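Local coordinates for protein aldo-keto reductase family 1, member B4 (Aldose reductase) (Schistosoma japonicum, PDB 4HBK) that probably reduces aldehydes, including sugar aldehydes, to alcohols with NADPH as an aldo-keto reductase, at residues Ala79-Asn84 / Asp154-Asp159; Thr115-Glu120 / Pro146-His151; Glu36-Asn41 / Gly235-Ala240; Ile190-Phe195 / Ile209-Leu214. One frame throughout, in Å; residues are numbered along the deposited sequence.

Interaction 1: residues Ala79-Asn84 / Asp154-Asp159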
loop_
_atom_site.group_PDB
_atom_site.type_symbol
_atom_site.label_atom_id
_atom_site.label_comp_id
_atom_site.label_asym_id
_atom_site.label_seq_id
_atom_site.Cartn_x
_atom_site.Cartn_y
_atom_site.Cartn_z
ATOM N N ALA A 79 3.958 7.171 -2.615
ATOM C CA ALA A 79 2.889 8.053 -2.178
ATOM C C ALA A 79 3.324 9.505 -2.251
ATOM O O ALA A 79 4.467 9.847 -1.951
ATOM C CB ALA A 79 2.392 7.682 -0.770
ATOM N N TYR A 80 2.396 10.353 -2.676
ATOM C CA TYR A 80 2.659 11.771 -2.800
ATOM C C TYR A 80 3.125 12.322 -1.470
ATOM O O TYR A 80 4.015 13.163 -1.410
ATOM C CB TYR A 80 1.378 12.487 -3.230
ATOM C CG TYR A 80 1.537 13.976 -3.409
ATOM C CD1 TYR A 80 1.736 14.523 -4.670
ATOM C CD2 TYR A 80 1.474 14.839 -2.321
ATOM C CE1 TYR A 80 1.870 15.892 -4.842
ATOM C CE2 TYR A 80 1.615 16.209 -2.484
ATOM C CZ TYR A 80 1.812 16.730 -3.744
ATOM O OH TYR A 80 1.944 18.093 -3.914
ATOM N N VAL A 81 2.514 11.839 -0.393
ATOM C CA VAL A 81 2.717 12.436 0.928
ATOM C C VAL A 81 4.123 12.218 1.504
ATOM O O VAL A 81 4.521 12.915 2.433
ATOM C CB VAL A 81 1.673 11.925 1.950
ATOM C CG1 VAL A 81 1.918 10.459 2.270
ATOM C CG2 VAL A 81 1.728 12.751 3.220
ATOM N N TYR A 82 4.872 11.257 0.971
ATOM C CA TYR A 82 6.231 11.015 1.468
ATOM C C TYR A 82 7.199 12.032 0.879
ATOM O O TYR A 82 8.359 12.103 1.281
ATOM C CB TYR A 82 6.691 9.599 1.128
ATOM C CG TYR A 82 5.812 8.534 1.729
ATOM C CD1 TYR A 82 5.445 8.592 3.071
ATOM C CD2 TYR A 82 5.339 7.486 0.966
ATOM C CE1 TYR A 82 4.640 7.627 3.633
ATOM C CE2 TYR A 82 4.529 6.509 1.520
ATOM C CZ TYR A 82 4.181 6.588 2.853
ATOM O OH TYR A 82 3.379 5.626 3.422
ATOM N N ARG A 83 6.721 12.796 -0.101
ATOM C CA ARG A 83 7.485 13.896 -0.680
ATOM C C ARG A 83 8.833 13.466 -1.262
ATOM O O ARG A 83 9.813 14.203 -1.167
ATOM C CB ARG A 83 7.699 14.982 0.377
ATOM C CG ARG A 83 6.405 15.647 0.803
ATOM C CD ARG A 83 6.571 17.151 0.915
ATOM N NE ARG A 83 6.638 17.571 2.309
ATOM C CZ ARG A 83 5.880 18.527 2.836
ATOM N NH1 ARG A 83 4.999 19.174 2.080
ATOM N NH2 ARG A 83 6.008 18.843 4.118
ATOM N N ASN A 84 8.883 12.282 -1.866
ATOM C CA ASN A 84 10.123 11.791 -2.460
ATOM C C ASN A 84 9.912 11.112 -3.801
ATOM O O ASN A 84 10.758 10.341 -4.246
ATOM C CB ASN A 84 10.831 10.821 -1.506
ATOM C CG ASN A 84 9.960 9.645 -1.130
ATOM O OD1 ASN A 84 8.894 9.446 -1.712
ATOM N ND2 ASN A 84 10.410 8.852 -0.160
ATOM N N ASP A 154 -0.268 23.189 3.550
ATOM C CA ASP A 154 0.613 22.105 3.942
ATOM C C ASP A 154 -0.096 20.747 3.844
ATOM O O ASP A 154 -1.326 20.674 3.778
ATOM C CB ASP A 154 1.139 22.374 5.344
ATOM C CG ASP A 154 1.807 23.740 5.454
ATOM O OD1 ASP A 154 2.317 24.242 4.429
ATOM O OD2 ASP A 154 1.813 24.314 6.557
ATOM N N LEU A 155 0.680 19.673 3.822
ATOM C CA LEU A 155 0.084 18.361 3.643
ATOM C C LEU A 155 -0.784 17.981 4.829
ATOM O O LEU A 155 -1.747 17.234 4.685
ATOM C CB LEU A 155 1.152 17.306 3.357
ATOM C CG LEU A 155 1.368 17.215 1.845
ATOM C CD1 LEU A 155 1.904 18.540 1.324
ATOM C CD2 LEU A 155 2.288 16.081 1.470
ATOM N N PHE A 156 -0.435 18.501 5.998
ATOM C CA PHE A 156 -1.260 18.349 7.185
ATOM C C PHE A 156 -1.687 19.729 7.680
ATOM O O PHE A 156 -1.081 20.269 8.608
ATOM C CB PHE A 156 -0.487 17.619 8.285
ATOM C CG PHE A 156 -0.280 16.155 8.017
ATOM C CD1 PHE A 156 -1.125 15.211 8.578
ATOM C CD2 PHE A 156 0.763 15.723 7.209
ATOM C CE1 PHE A 156 -0.937 13.858 8.337
ATOM C CE2 PHE A 156 0.958 14.377 6.962
ATOM C CZ PHE A 156 0.111 13.439 7.530
ATOM N N PRO A 157 -2.729 20.312 7.058
ATOM C CA PRO A 157 -3.164 21.657 7.463
ATOM C C PRO A 157 -3.520 21.641 8.940
ATOM O O PRO A 157 -4.284 20.767 9.358
ATOM C CB PRO A 157 -4.434 21.901 6.637
ATOM C CG PRO A 157 -4.515 20.789 5.642
ATOM C CD PRO A 157 -3.664 19.661 6.124
ATOM N N THR A 158 -2.998 22.585 9.717
ATOM C CA THR A 158 -3.146 22.518 11.172
ATOM C C THR A 158 -3.538 23.862 11.805
ATOM O O THR A 158 -3.107 24.909 11.347
ATOM C CB THR A 158 -1.833 21.988 11.826
ATOM O OG1 THR A 158 -1.480 20.713 11.261
ATOM C CG2 THR A 158 -1.998 21.839 13.333
ATOM N N ASP A 159 -4.362 23.811 12.852
ATOM C CA ASP A 159 -4.731 24.976 13.662
ATOM C C ASP A 159 -3.531 25.557 14.363
ATOM O O ASP A 159 -2.402 25.139 14.141
ATOM C CB ASP A 159 -5.671 24.558 14.796
ATOM C CG ASP A 159 -7.111 24.619 14.410
ATOM O OD1 ASP A 159 -7.441 25.383 13.478
ATOM O OD2 ASP A 159 -7.919 23.911 15.051
#
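The loop that carries Y82, the predicted proton donor of this aldo-keto reductase, meets the long loop after strand 138-143 where Y80, V81 and R83 gather around L155. The isobutyl group of L155 reaches across and does most of the touching. Its CD2 lies 3.8 Å from V81 CG2, and the same methyl comes to the edge of the Y80 ring, near the ring plane, 4.0 Å from CE2. Its other branch runs alongside the R83 side chain, in the opposite sense, with CD1 3.2 Å from R83 NH1. V81 is turned so that CG1 stands between its backbone N and carbonyl carbon (chi1 69°), which puts CG1 above one face of the Y82 ring near its rim, 4.0 Å from the plane. CG2 is then directed at the other loop, where it also meets F156 CE2 at 4.2 Å. No hydrogen bond joins the two segments; L155 O accepts a hydrogen bond from W113 NE1. Since V81 also packs on H144, the predicted substrate-binding residue, this mainly apolar contact lies beside the predicted catalytic centre. Loops gathered at the carboxyl ends of the strands, walling the active site, are typical of the (beta/alpha)8 barrel of aldo-keto reductases.

Interaction 2: residues Thr115-Glu120 / Pro146-His151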
loop_
_atom_site.group_PDB
_atom_site.type_symbol
_atom_site.label_atom_id
_atom_site.label_comp_id
_atom_site.label_asym_id
_atom_site.label_seq_id
_atom_site.Cartn_x
_atom_site.Cartn_y
_atom_site.Cartn_z
ATOM N N THR A 115 -5.383 16.174 0.913
ATOM C CA THR A 115 -5.631 17.585 0.616
ATOM C C THR A 115 -6.107 17.819 -0.828
ATOM O O THR A 115 -6.430 18.951 -1.210
ATOM C CB THR A 115 -4.381 18.438 0.865
ATOM O OG1 THR A 115 -3.289 17.894 0.116
ATOM C CG2 THR A 115 -4.016 18.469 2.367
ATOM N N PHE A 116 -6.158 16.749 -1.616
ATOM C CA PHE A 116 -6.537 16.843 -3.023
ATOM C C PHE A 116 -7.773 16.000 -3.361
ATOM O O PHE A 116 -7.976 15.650 -4.522
ATOM C CB PHE A 116 -5.371 16.412 -3.923
ATOM C CG PHE A 116 -4.088 17.162 -3.661
ATOM C CD1 PHE A 116 -3.861 18.404 -4.230
ATOM C CD2 PHE A 116 -3.107 16.616 -2.851
ATOM C CE1 PHE A 116 -2.674 19.101 -3.980
ATOM C CE2 PHE A 116 -1.918 17.296 -2.599
ATOM C CZ PHE A 116 -1.703 18.540 -3.163
ATOM N N PHE A 117 -8.590 15.684 -2.356
ATOM C CA PHE A 117 -9.774 14.841 -2.547
ATOM C C PHE A 117 -10.949 15.556 -3.230
ATOM O O PHE A 117 -11.807 14.909 -3.838
ATOM C CB PHE A 117 -10.246 14.236 -1.222
ATOM C CG PHE A 117 -9.338 13.149 -0.675
ATOM C CD1 PHE A 117 -8.244 12.697 -1.401
ATOM C CD2 PHE A 117 -9.591 12.579 0.571
ATOM C CE1 PHE A 117 -7.405 11.701 -0.891
ATOM C CE2 PHE A 117 -8.762 11.592 1.083
ATOM C CZ PHE A 117 -7.666 11.151 0.348
ATOM N N ARG A 118 -11.008 16.881 -3.136
ATOM C CA ARG A 118 -12.055 17.592 -3.863
ATOM C C ARG A 118 -11.886 17.346 -5.357
ATOM O O ARG A 118 -10.770 17.357 -5.870
ATOM C CB ARG A 118 -12.097 19.080 -3.519
ATOM C CG ARG A 118 -12.684 19.318 -2.145
ATOM C CD ARG A 118 -13.229 20.717 -1.978
ATOM N NE ARG A 118 -13.852 20.888 -0.668
ATOM C CZ ARG A 118 -15.108 21.280 -0.485
ATOM N NH1 ARG A 118 -15.879 21.557 -1.539
ATOM N NH2 ARG A 118 -15.586 21.403 0.750
ATOM N N PRO A 119 -13.004 17.103 -6.052
ATOM C CA PRO A 119 -12.978 16.654 -7.445
ATOM C C PRO A 119 -12.088 17.517 -8.329
ATOM O O PRO A 119 -11.371 16.978 -9.163
ATOM C CB PRO A 119 -14.448 16.767 -7.874
ATOM C CG PRO A 119 -15.218 16.586 -6.599
ATOM C CD PRO A 119 -14.378 17.252 -5.541
ATOM N N GLU A 120 -12.127 18.831 -8.140
ATOM C CA GLU A 120 -11.421 19.741 -9.030
ATOM C C GLU A 120 -9.892 19.668 -8.896
ATOM O O GLU A 120 -9.171 20.244 -9.709
ATOM C CB GLU A 120 -11.918 21.187 -8.842
ATOM C CG GLU A 120 -11.560 21.827 -7.505
ATOM C CD GLU A 120 -12.667 21.707 -6.461
ATOM O OE1 GLU A 120 -13.443 20.709 -6.488
ATOM O OE2 GLU A 120 -12.754 22.620 -5.612
ATOM N N PRO A 146 -9.777 7.788 3.841
ATOM C CA PRO A 146 -11.175 8.235 3.721
ATOM C C PRO A 146 -11.454 9.597 4.388
ATOM O O PRO A 146 -12.618 10.028 4.457
ATOM C CB PRO A 146 -11.973 7.150 4.453
ATOM C CG PRO A 146 -10.956 6.271 5.162
ATOM C CD PRO A 146 -9.587 6.815 4.929
ATOM N N VAL A 147 -10.406 10.267 4.859
ATOM C CA VAL A 147 -10.567 11.531 5.596
ATOM C C VAL A 147 -9.965 12.730 4.856
ATOM O O VAL A 147 -8.759 12.941 4.878
ATOM C CB VAL A 147 -9.923 11.450 6.994
ATOM C CG1 VAL A 147 -10.005 12.814 7.706
ATOM C CG2 VAL A 147 -10.587 10.355 7.830
ATOM N N PRO A 148 -10.811 13.531 4.203
ATOM C CA PRO A 148 -10.252 14.668 3.470
ATOM C C PRO A 148 -9.736 15.763 4.406
ATOM O O PRO A 148 -10.249 15.929 5.510
ATOM C CB PRO A 148 -11.433 15.166 2.616
ATOM C CG PRO A 148 -12.643 14.605 3.265
ATOM C CD PRO A 148 -12.239 13.322 3.922
ATOM N N LEU A 149 -8.720 16.488 3.950
ATOM C CA LEU A 149 -8.104 17.576 4.696
ATOM C C LEU A 149 -8.185 18.829 3.832
ATOM O O LEU A 149 -8.260 18.734 2.594
ATOM C CB LEU A 149 -6.642 17.245 4.986
ATOM C CG LEU A 149 -6.287 16.635 6.346
ATOM C CD1 LEU A 149 -7.402 15.822 6.953
ATOM C CD2 LEU A 149 -5.016 15.802 6.226
ATOM N N LYS A 150 -8.175 19.996 4.469
ATOM C CA LYS A 150 -8.311 21.260 3.743
ATOM C C LYS A 150 -7.241 21.419 2.665
ATOM O O LYS A 150 -6.054 21.215 2.911
ATOM C CB LYS A 150 -8.275 22.448 4.712
ATOM C CG LYS A 150 -8.486 23.807 4.045
ATOM C CD LYS A 150 -8.409 24.955 5.052
ATOM C CE LYS A 150 -6.966 25.292 5.429
ATOM N NZ LYS A 150 -6.279 26.114 4.378
ATOM N N HIS A 151 -7.666 21.788 1.466
ATOM C CA HIS A 151 -6.735 21.985 0.364
ATOM C C HIS A 151 -6.073 23.356 0.408
ATOM O O HIS A 151 -6.655 24.315 0.903
ATOM C CB HIS A 151 -7.467 21.852 -0.972
ATOM C CG HIS A 151 -6.604 22.150 -2.157
ATOM N ND1 HIS A 151 -6.394 23.432 -2.625
ATOM C CD2 HIS A 151 -5.885 21.335 -2.967
ATOM C CE1 HIS A 151 -5.591 23.392 -3.674
ATOM N NE2 HIS A 151 -5.268 22.132 -3.902
#
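F117 overlaps P148, the two side chains crossing at about a right angle. The CD2 corner of the phenyl ring does the touching, 3.6 Å from P148 CA and 3.8 Å from P148 CB, while CE2 reaches on to V147 O at 4.0 Å. CG of F117 lies anti to its own carbonyl carbon, beside the backbone N (chi1 -72°), which carries the ring across the proline. Further along, the backbones themselves come close. T115 CA directs its hydrogen almost straight at L149 O, 3.5 Å away with an angle of 176° at the hydrogen, and T115 CG2 packs against K150 O at 3.5 Å.

Both segments belong to connections that leave the carboxyl ends of barrel strands, one running from strand 107-112 into helix 119-133 and the other following strand 138-143 within the (beta/alpha)8 fold. The F117 side chain lies about 5 Å from that of H144, predicted to bind substrate.

H151 closes the other end of the contact. T115 O lies in the plane of the imidazole, at its edge, 3.0 Å from CD2. F116 CD1 also lies in that plane, 3.8 Å from the same carbon, with the two rings oblique to each other, their planes at 79°. H121 stacks on H151, and Y80 meets F116 edge to face, which draws both rings into a wider aromatic group. R118 turns instead to D167, with which it forms a salt bridge.

Interaction 3: residues Glu36-Asn41 / Gly235-Ala240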
loop_
_atom_site.group_PDB
_atom_site.type_symbol
_atom_site.label_atom_id
_atom_site.label_comp_id
_atom_site.label_asym_id
_atom_site.label_seq_id
_atom_site.Cartn_x
_atom_site.Cartn_y
_atom_site.Cartn_z
ATOM N N GLU A 36 3.212 -16.528 -8.559
ATOM C CA GLU A 36 2.477 -15.761 -9.560
ATOM C C GLU A 36 1.832 -14.479 -9.048
ATOM O O GLU A 36 1.300 -14.441 -7.937
ATOM C CB GLU A 36 1.410 -16.643 -10.220
ATOM C CG GLU A 36 1.972 -17.738 -11.126
ATOM C CD GLU A 36 2.948 -17.185 -12.158
ATOM O OE1 GLU A 36 2.504 -16.811 -13.269
ATOM O OE2 GLU A 36 4.163 -17.119 -11.859
ATOM N N PRO A 37 1.851 -13.435 -9.889
ATOM C CA PRO A 37 1.176 -12.164 -9.626
ATOM C C PRO A 37 -0.277 -12.450 -9.334
ATOM O O PRO A 37 -0.822 -13.416 -9.860
ATOM C CB PRO A 37 1.279 -11.425 -10.964
ATOM C CG PRO A 37 2.450 -12.038 -11.656
ATOM C CD PRO A 37 2.443 -13.478 -11.239
ATOM N N LEU A 38 -0.894 -11.631 -8.498
ATOM C CA LEU A 38 -2.314 -11.771 -8.240
ATOM C C LEU A 38 -3.124 -11.143 -9.389
ATOM O O LEU A 38 -2.785 -10.069 -9.900
ATOM C CB LEU A 38 -2.658 -11.119 -6.906
ATOM C CG LEU A 38 -3.345 -11.999 -5.868
ATOM C CD1 LEU A 38 -2.622 -13.331 -5.701
ATOM C CD2 LEU A 38 -3.431 -11.260 -4.553
ATOM N N LYS A 39 -4.188 -11.822 -9.800
ATOM C CA LYS A 39 -5.045 -11.321 -10.861
ATOM C C LYS A 39 -6.139 -10.452 -10.278
ATOM O O LYS A 39 -6.845 -10.855 -9.346
ATOM C CB LYS A 39 -5.678 -12.491 -11.609
ATOM C CG LYS A 39 -6.302 -12.148 -12.951
ATOM C CD LYS A 39 -7.155 -13.331 -13.415
ATOM C CE LYS A 39 -7.179 -13.480 -14.925
ATOM N NZ LYS A 39 -7.861 -14.757 -15.305
ATOM N N MET A 40 -6.300 -9.260 -10.833
ATOM C CA MET A 40 -7.245 -8.313 -10.262
ATOM C C MET A 40 -8.577 -8.378 -10.990
ATOM O O MET A 40 -8.685 -8.998 -12.040
ATOM C CB MET A 40 -6.655 -6.901 -10.272
ATOM C CG MET A 40 -5.432 -6.752 -9.358
ATOM S SD MET A 40 -4.815 -5.049 -9.269
ATOM C CE MET A 40 -4.300 -4.802 -10.960
ATOM N N ASN A 41 -9.597 -7.735 -10.441
ATOM C CA ASN A 41 -10.922 -7.861 -11.041
ATOM C C ASN A 41 -11.058 -7.233 -12.433
ATOM O O ASN A 41 -12.076 -7.415 -13.095
ATOM C CB ASN A 41 -12.013 -7.356 -10.094
ATOM C CG ASN A 41 -11.788 -5.925 -9.649
ATOM O OD1 ASN A 41 -10.958 -5.204 -10.205
ATOM N ND2 ASN A 41 -12.537 -5.506 -8.641
ATOM N N GLY A 235 -14.153 -9.331 -4.399
ATOM C CA GLY A 235 -13.268 -9.384 -5.548
ATOM C C GLY A 235 -12.098 -8.415 -5.551
ATOM O O GLY A 235 -11.345 -8.358 -6.530
ATOM N N LEU A 236 -11.926 -7.651 -4.474
ATOM C CA LEU A 236 -10.748 -6.791 -4.374
ATOM C C LEU A 236 -9.535 -7.649 -4.065
ATOM O O LEU A 236 -9.663 -8.687 -3.422
ATOM C CB LEU A 236 -10.895 -5.794 -3.236
ATOM C CG LEU A 236 -12.084 -4.845 -3.232
ATOM C CD1 LEU A 236 -11.658 -3.525 -2.612
ATOM C CD2 LEU A 236 -12.612 -4.647 -4.642
ATOM N N THR A 237 -8.356 -7.211 -4.495
ATOM C CA THR A 237 -7.126 -7.775 -3.955
ATOM C C THR A 237 -6.741 -6.905 -2.772
ATOM O O THR A 237 -7.173 -5.748 -2.675
ATOM C CB THR A 237 -5.987 -7.757 -4.956
ATOM O OG1 THR A 237 -5.641 -6.396 -5.252
ATOM C CG2 THR A 237 -6.375 -8.512 -6.239
ATOM N N VAL A 238 -5.928 -7.450 -1.878
ATOM C CA VAL A 238 -5.618 -6.758 -0.643
ATOM C C VAL A 238 -4.126 -6.712 -0.418
ATOM O O VAL A 238 -3.445 -7.725 -0.520
ATOM C CB VAL A 238 -6.286 -7.437 0.561
ATOM C CG1 VAL A 238 -5.995 -6.655 1.834
ATOM C CG2 VAL A 238 -7.798 -7.544 0.335
ATOM N N THR A 239 -3.625 -5.529 -0.098
ATOM C CA THR A 239 -2.208 -5.339 0.130
ATOM C C THR A 239 -1.990 -5.056 1.597
ATOM O O THR A 239 -2.712 -4.259 2.206
ATOM C CB THR A 239 -1.671 -4.162 -0.699
ATOM O OG1 THR A 239 -1.748 -4.491 -2.094
ATOM C CG2 THR A 239 -0.216 -3.838 -0.321
ATOM N N ALA A 240 -0.991 -5.720 2.167
ATOM C CA ALA A 240 -0.665 -5.519 3.563
ATOM C C ALA A 240 0.414 -4.475 3.649
ATOM O O ALA A 240 1.505 -4.671 3.134
ATOM C CB ALA A 240 -0.177 -6.808 4.178
HETATM O O HOH W 1 -9.268 -6.974 -7.901
#
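T237 holds OG1 between its backbone N and carbonyl carbon (chi1 65°), leaving CG2 anti to that carbon and aimed at the amino-terminal segment; M40 has CG anti to its own carbonyl carbon (chi1 -65°). These two settings bring M40 CG to 3.7 Å from T237 CG2, the side chains meeting at a slant before the methionine leads away. K39 O stands 3.9 Å from the same methyl, and L38 CD2 approaches T237 CB more loosely, at 4.4 Å. The hydroxyl of T237 is engaged by N213 ND2 and A212 O, and its methyl makes the closest approach to the amino-terminal segment.

Strand 38-39 pairs with strand 45-46 in the beta hairpin that, as in other aldo-keto reductases, covers the amino-terminal end of the barrel, whereas T237 begins barrel strand 237-241. G235, with its positive phi, is the C-prime residue of the Schellman motif ending helix 225-233, and its carbonyl is presented to N41. A single water joins the two: it accepts from N41 N at 2.7 Å and donates to G235 O at 2.8 Å. The N41 amide lies alongside L236, pointing the same way, with ND2 4.1 Å from L236 CD2. ND2 makes a hydrogen bond to P211 O, while G235 O stays 3.7 Å from that nitrogen and is gripped through the water.

Interaction 4: residues Ile190-Phe195 / Ile209-Leu214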
loop_
_atom_site.group_PDB
_atom_site.type_symbol
_atom_site.label_atom_id
_atom_site.label_comp_id
_atom_site.label_asym_id
_atom_site.label_seq_id
_atom_site.Cartn_x
_atom_site.Cartn_y
_atom_site.Cartn_z
ATOM N N ILE A 190 -7.555 1.575 -10.175
ATOM C CA ILE A 190 -7.706 2.449 -9.016
ATOM C C ILE A 190 -8.136 1.652 -7.779
ATOM O O ILE A 190 -8.697 0.565 -7.901
ATOM C CB ILE A 190 -8.724 3.572 -9.312
ATOM C CG1 ILE A 190 -10.001 2.972 -9.913
ATOM C CG2 ILE A 190 -8.114 4.604 -10.268
ATOM C CD1 ILE A 190 -11.058 4.026 -10.278
ATOM N N GLY A 191 -7.872 2.186 -6.590
ATOM C CA GLY A 191 -8.214 1.484 -5.366
ATOM C C GLY A 191 -8.274 2.350 -4.114
ATOM O O GLY A 191 -8.279 3.579 -4.191
ATOM N N LEU A 192 -8.307 1.698 -2.953
ATOM C CA LEU A 192 -8.535 2.376 -1.683
ATOM C C LEU A 192 -7.449 2.044 -0.672
ATOM O O LEU A 192 -6.864 0.969 -0.708
ATOM C CB LEU A 192 -9.904 1.966 -1.122
ATOM C CG LEU A 192 -11.093 2.188 -2.067
ATOM C CD1 LEU A 192 -12.346 1.468 -1.572
ATOM C CD2 LEU A 192 -11.373 3.669 -2.268
ATOM N N SER A 193 -7.181 2.978 0.230
ATOM C CA SER A 193 -6.267 2.737 1.334
ATOM C C SER A 193 -6.917 3.147 2.649
ATOM O O SER A 193 -7.497 4.221 2.740
ATOM C CB SER A 193 -4.952 3.496 1.126
ATOM O OG SER A 193 -4.053 3.245 2.196
ATOM N N ASN A 194 -6.828 2.289 3.664
ATOM C CA ASN A 194 -7.394 2.600 4.977
ATOM C C ASN A 194 -8.898 2.869 4.971
ATOM O O ASN A 194 -9.382 3.679 5.768
ATOM C CB ASN A 194 -6.675 3.804 5.603
ATOM C CG ASN A 194 -5.187 3.560 5.795
ATOM O OD1 ASN A 194 -4.778 2.619 6.485
ATOM N ND2 ASN A 194 -4.368 4.398 5.167
ATOM N N PHE A 195 -9.634 2.217 4.070
ATOM C CA PHE A 195 -11.088 2.313 4.081
ATOM C C PHE A 195 -11.630 1.137 4.864
ATOM O O PHE A 195 -11.032 0.073 4.846
ATOM C CB PHE A 195 -11.657 2.285 2.658
ATOM C CG PHE A 195 -11.670 3.623 1.978
ATOM C CD1 PHE A 195 -10.507 4.360 1.850
ATOM C CD2 PHE A 195 -12.841 4.133 1.453
ATOM C CE1 PHE A 195 -10.510 5.580 1.226
ATOM C CE2 PHE A 195 -12.855 5.371 0.826
ATOM C CZ PHE A 195 -11.687 6.093 0.714
ATOM N N ILE A 209 -16.493 2.020 -12.119
ATOM C CA ILE A 209 -15.286 1.192 -12.162
ATOM C C ILE A 209 -14.941 0.759 -10.745
ATOM O O ILE A 209 -14.732 1.591 -9.869
ATOM C CB ILE A 209 -14.084 1.959 -12.727
ATOM C CG1 ILE A 209 -14.354 2.418 -14.159
ATOM C CG2 ILE A 209 -12.826 1.092 -12.687
ATOM C CD1 ILE A 209 -13.232 3.295 -14.736
ATOM N N LYS A 210 -14.907 -0.544 -10.513
ATOM C CA LYS A 210 -14.679 -1.049 -9.172
ATOM C C LYS A 210 -13.238 -0.841 -8.723
ATOM O O LYS A 210 -12.308 -0.868 -9.527
ATOM C CB LYS A 210 -15.075 -2.525 -9.079
ATOM C CG LYS A 210 -16.568 -2.738 -9.289
ATOM C CD LYS A 210 -17.074 -4.007 -8.621
ATOM C CE LYS A 210 -17.084 -5.177 -9.570
ATOM N NZ LYS A 210 -18.100 -6.204 -9.163
ATOM N N PRO A 211 -13.054 -0.595 -7.431
ATOM C CA PRO A 211 -11.696 -0.582 -6.886
ATOM C C PRO A 211 -11.076 -1.941 -7.161
ATOM O O PRO A 211 -11.790 -2.944 -7.068
ATOM C CB PRO A 211 -11.922 -0.370 -5.385
ATOM C CG PRO A 211 -13.425 -0.628 -5.156
ATOM C CD PRO A 211 -14.079 -0.271 -6.429
ATOM N N ALA A 212 -9.797 -1.969 -7.534
ATOM C CA ALA A 212 -9.090 -3.214 -7.821
ATOM C C ALA A 212 -8.287 -3.692 -6.621
ATOM O O ALA A 212 -7.888 -4.860 -6.545
ATOM C CB ALA A 212 -8.150 -3.024 -9.011
ATOM N N ASN A 213 -8.032 -2.788 -5.682
ATOM C CA ASN A 213 -7.124 -3.106 -4.595
ATOM C C ASN A 213 -7.423 -2.297 -3.338
ATOM O O ASN A 213 -7.859 -1.146 -3.418
ATOM C CB ASN A 213 -5.680 -2.886 -5.062
ATOM C CG ASN A 213 -4.666 -3.076 -3.959
ATOM O OD1 ASN A 213 -4.165 -2.099 -3.398
ATOM N ND2 ASN A 213 -4.339 -4.332 -3.646
ATOM N N LEU A 214 -7.210 -2.919 -2.183
ATOM C CA LEU A 214 -7.358 -2.253 -0.897
ATOM C C LEU A 214 -6.029 -2.443 -0.182
ATOM O O LEU A 214 -5.521 -3.571 -0.117
ATOM C CB LEU A 214 -8.483 -2.903 -0.080
ATOM C CG LEU A 214 -8.627 -2.471 1.384
ATOM C CD1 LEU A 214 -9.117 -1.030 1.498
ATOM C CD2 LEU A 214 -9.545 -3.418 2.168
HETATM O O HOH W 2 -9.638 -0.342 -10.917
#
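F195 touches L214 with its CB, 4.3 Å from CD1, while its ring is occupied by residues just before it in the chain: L192 CD2 sits 3.7 Å above the centre of one face, and the carbonyl carbon of S193 lies in plane at the edge. H171 also meets this ring, at a slant. L192 thereby uses one methyl to cover F195, and its CB packs against L214 CD1 at 4.1 Å. With CG anti to the backbone N (chi1 171°), the L214 side chain leans back toward the neighbouring strand, where CD1 also nears L192 O. L192 and L214 form a parallel bridge with both side chains on the same face of the sheet, covered by I200 of helix 197-206.

Two nearly straight hydrogen bonds tie the backbones. A212 N donates to I190 O over 2.8 Å, at 169°, and L192 N donates to N213 O over 2.9 Å, at 166°. Between them G191 CA makes a CA-H...O contact with N213 O at 3.3 Å. Before the bridge, the I190 and I209 side chains cross at about a right angle, CD1 of I190 4.2 Å from CG2 of I209, and a water bridges I190 N and K210 O. N213 turns to the other face of the sheet, where its ND2 hydrogen-bonds T239 OG1 on the next strand as well as the T237 hydroxyl. The contact joins the two strands of the beta-alpha-beta crossover made by strand 187-193, helix 197-206 and strand 213-217, the repeating unit of the (beta/alpha)8 barrel.

How the interactions relate
Interactions 1 and 2 touch each other beside the predicted substrate site, at the carboxyl end of the barrel strands: P157 CG lies 3.2 Å from K150 O, and L155 O lies 3.5 Å from T115 CG2. The predicted substrate-binding H144 lies near both contacts. Interaction 2 leads on to interaction 4 through P146, whose CG packs 3.1 Å from N194 O. Interactions 4 and 3 share adjacent strands, with probable hydrogen bonds from T239 N to L214 O (2.7 Å) and from L214 N to T237 O (2.9 Å). Interaction 3 lies away from the annotated sites, its centre about 28 Å from that of interaction 1, on opposite sides of the chain's centre.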